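Local coordinates for protein phytanoyl-CoA dioxygenase (PDB 6ZYL) that catalyses the beta-hydroxylation of thioholgamide as a non-heme monooxygenase, probably using iron and 2-oxoglutarate like other members of its family, at residues A[242-247]-A[287-292]. Residues are numbered along the deposited sequence; the frame is centred on the assembly and turned at random.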
ATOM      1  N   SER A 242      10.572  13.136   2.031  1.00 28.62           N
ATOM      2  CA  SER A 242      10.551  13.764   3.340  1.00 30.57           C
ATOM      3  C   SER A 242       9.118  14.103   3.734  1.00 29.06           C
ATOM      4  O   SER A 242       8.298  14.437   2.874  1.00 27.36           O
ATOM      5  CB  SER A 242      11.400  15.043   3.359  1.00 29.62           C
ATOM      6  OG  SER A 242      10.814  16.060   2.568  1.00 36.83           O
ATOM      7  N   PRO A 243       8.794  14.010   5.022  1.00 30.08           N
ATOM      8  CA  PRO A 243       7.452  14.425   5.460  1.00 30.55           C
ATOM      9  C   PRO A 243       7.268  15.928   5.319  1.00 29.34           C
ATOM     10  O   PRO A 243       8.163  16.717   5.632  1.00 29.14           O
ATOM     11  CB  PRO A 243       7.397  13.986   6.929  1.00 30.88           C
ATOM     12  CG  PRO A 243       8.826  13.848   7.356  1.00 32.54           C
ATOM     13  CD  PRO A 243       9.607  13.466   6.125  1.00 29.11           C
ATOM     14  N   THR A 244       6.089  16.319   4.830  1.00 28.55           N
ATOM     15  CA  THR A 244       5.779  17.738   4.702  1.00 27.95           C
ATOM     16  C   THR A 244       5.851  18.435   6.055  1.00 33.18           C
ATOM     17  O   THR A 244       6.276  19.592   6.147  1.00 34.63           O
ATOM     18  CB  THR A 244       4.390  17.917   4.091  1.00 28.04           C
ATOM     19  OG1 THR A 244       3.439  17.152   4.844  1.00 31.38           O
ATOM     20  CG2 THR A 244       4.376  17.456   2.642  1.00 29.74           C
ATOM     21  N   ALA A 245       5.438  17.745   7.113  1.00 28.43           N
ATOM     22  CA  ALA A 245       5.476  18.296   8.457  1.00 29.38           C
ATOM     23  C   ALA A 245       5.332  17.152   9.448  1.00 32.98           C
ATOM     24  O   ALA A 245       4.666  16.151   9.170  1.00 29.20           O
ATOM     25  CB  ALA A 245       4.369  19.334   8.676  1.00 32.83           C
ATOM     26  N   GLY A 246       5.974  17.308  10.598  1.00 30.15           N
ATOM     27  CA  GLY A 246       5.801  16.385  11.697  1.00 31.19           C
ATOM     28  C   GLY A 246       6.805  15.244  11.690  1.00 28.82           C
ATOM     29  O   GLY A 246       7.391  14.889  10.669  1.00 30.81           O
ATOM     30  N   GLU A 247       6.992  14.668  12.872  1.00 26.02           N
ATOM     31  CA  GLU A 247       7.852  13.506  13.041  1.00 28.54           C
ATOM     32  C   GLU A 247       7.244  12.291  12.348  1.00 24.88           C
ATOM     33  O   GLU A 247       6.037  12.048  12.430  1.00 23.39           O
ATOM     34  CB  GLU A 247       8.042  13.250  14.535  1.00 28.92           C
ATOM     35  CG  GLU A 247       8.799  12.010  14.919  1.00 33.91           C
ATOM     36  CD  GLU A 247       8.740  11.773  16.420  1.00 35.35           C
ATOM     37  OE1 GLU A 247       9.405  12.522  17.171  1.00 37.82           O
ATOM     38  OE2 GLU A 247       8.017  10.849  16.851  1.00 33.46           O
ATOM     39  N   GLN A 287      -0.595   8.642  12.710  1.00 21.55           N
ATOM     40  CA  GLN A 287      -1.939   9.209  12.727  1.00 22.53           C
ATOM     41  C   GLN A 287      -1.924  10.678  13.128  1.00 24.62           C
ATOM     42  O   GLN A 287      -2.780  11.448  12.678  1.00 25.39           O
ATOM     43  CB  GLN A 287      -2.837   8.396  13.660  1.00 22.57           C
ATOM     44  CG  GLN A 287      -3.079   6.965  13.177  1.00 23.97           C
ATOM     45  CD  GLN A 287      -3.465   6.886  11.704  1.00 27.75           C
ATOM     46  OE1 GLN A 287      -2.699   6.394  10.873  1.00 29.16           O
ATOM     47  NE2 GLN A 287      -4.652   7.379  11.375  1.00 25.43           N
ATOM     48  N   LYS A 288      -0.966  11.092  13.960  1.00 23.70           N
ATOM     49  CA  LYS A 288      -0.786  12.518  14.204  1.00 24.58           C
ATOM     50  C   LYS A 288      -0.509  13.253  12.899  1.00 29.38           C
ATOM     51  O   LYS A 288      -1.079  14.320  12.642  1.00 26.69           O
ATOM     52  CB  LYS A 288       0.354  12.750  15.194  1.00 25.06           C
ATOM     53  CG  LYS A 288      -0.012  12.527  16.653  1.00 25.98           C
ATOM     54  CD  LYS A 288       1.228  12.622  17.537  1.00 25.33           C
ATOM     55  CE  LYS A 288       0.892  12.419  19.004  1.00 26.84           C
ATOM     56  NZ  LYS A 288       2.119  12.313  19.845  1.00 27.24           N
ATOM     57  N   ARG A 289       0.365  12.687  12.060  1.00 25.81           N
ATOM     58  CA  ARG A 289       0.644  13.275  10.755  1.00 26.91           C
ATOM     59  C   ARG A 289      -0.613  13.315   9.895  1.00 28.61           C
ATOM     60  O   ARG A 289      -0.967  14.360   9.336  1.00 30.04           O
ATOM     61  CB  ARG A 289       1.741  12.478  10.046  1.00 28.64           C
ATOM     62  CG  ARG A 289       3.110  12.507  10.708  1.00 26.57           C
ATOM     63  CD  ARG A 289       4.226  12.428   9.650  1.00 25.51           C
ATOM     64  NE  ARG A 289       4.120  13.543   8.714  1.00 28.26           N
ATOM     65  CZ  ARG A 289       3.995  13.417   7.398  1.00 27.94           C
ATOM     66  NH1 ARG A 289       3.988  12.217   6.831  1.00 24.54           N
ATOM     67  NH2 ARG A 289       3.883  14.501   6.645  1.00 24.85           N
ATOM     68  N   ILE A 290      -1.299  12.175   9.770  1.00 27.91           N
ATOM     69  CA  ILE A 290      -2.502  12.111   8.945  1.00 28.42           C
ATOM     70  C   ILE A 290      -3.531  13.123   9.433  1.00 33.86           C
ATOM     71  O   ILE A 290      -4.099  13.888   8.645  1.00 35.03           O
ATOM     72  CB  ILE A 290      -3.082  10.685   8.948  1.00 31.15           C
ATOM     73  CG1 ILE A 290      -2.054   9.671   8.440  1.00 26.48           C
ATOM     74  CG2 ILE A 290      -4.359  10.633   8.114  1.00 32.89           C
ATOM     75  CD1 ILE A 290      -1.512   9.962   7.057  1.00 32.47           C
ATOM     76  N   ASN A 291      -3.798  13.127  10.743  1.00 32.58           N
ATOM     77  CA  ASN A 291      -4.729  14.098  11.310  1.00 32.90           C
ATOM     78  C   ASN A 291      -4.359  15.512  10.888  1.00 35.62           C
ATOM     79  O   ASN A 291      -5.235  16.345  10.625  1.00 38.69           O
ATOM     80  CB  ASN A 291      -4.737  13.994  12.837  1.00 30.67           C
ATOM     81  CG  ASN A 291      -5.427  12.743  13.337  1.00 37.39           C
ATOM     82  OD1 ASN A 291      -6.175  12.097  12.605  1.00 37.46           O
ATOM     83  ND2 ASN A 291      -5.181  12.396  14.597  1.00 33.13           N
ATOM     84  N   GLN A 292      -3.057  15.790  10.791  1.00 33.00           N
ATOM     85  CA  GLN A 292      -2.593  17.143  10.507  1.00 34.99           C
ATOM     86  C   GLN A 292      -2.821  17.505   9.045  1.00 44.90           C
ATOM     87  O   GLN A 292      -3.313  18.597   8.735  1.00 44.08           O
ATOM     88  CB  GLN A 292      -1.109  17.263  10.872  1.00 40.23           C
ATOM     89  CG  GLN A 292      -0.636  18.669  11.169  1.00 46.23           C
ATOM     90  CD  GLN A 292      -1.044  19.146  12.545  1.00 57.70           C
ATOM     91  OE1 GLN A 292      -1.713  20.171  12.685  1.00 49.39           O
ATOM     92  NE2 GLN A 292      -0.634  18.411  13.572  1.00 52.40           N
TER
HETATM   93  O   HOH W   1       1.548  16.078   8.575  1.00 33.55           O
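Pro-243 CB sits over the centre of one face of the Arg-289 guanidinium, 3.5 Å from Arg-289 CZ. Proline suits this place because it offers the cation's face an apolar CB held in position by the ring, while the N-H groups at the edge go to carbonyls. Along that edge Ala-245 O receives both bonds between the segments. The straighter comes from Arg-289 NE, which donates to Ala-245 O at 2.7 Å with an N-H...O angle of 155°, close to the guanidinium plane. Arg-289 NH2 adds a weak second bond to Ala-245 O at 3.1 Å. A water donates to Ala-245 O and to Arg-289 O, tying loop and helix backbones together. With CG anti to its own carbonyl carbon (chi1 -65°), the arginine leaves the helix toward the loop, and bends at chi2 and chi3 bring one guanidinium face against Pro-243 CB. Its methylenes run alongside the loop, where Arg-289 CD lies 3.3 Å from Glu-247 O. Gly-246 fits between: a CB there would point at the arginine chain, and at the positive phi of 91° it would also be jammed against the preceding carbonyl oxygen, which by itself calls for glycine. The outer nitrogens reach further, NH2 to Gly-135 O and NH1 to Asp-248 in a salt bridge, so this buried charge is probably well balanced. A leucine in place of Arg-289 would probably leave Ala-245 O and Gly-135 O without these donors and Asp-248 without its cationic mate. The contact packs the C-terminal helix 273-295 against the connection between strands 242-243 and 249-254, on the outside of the double-stranded beta-helix (jelly-roll) core known for PhyH and other iron/2-oxoglutarate oxygenases.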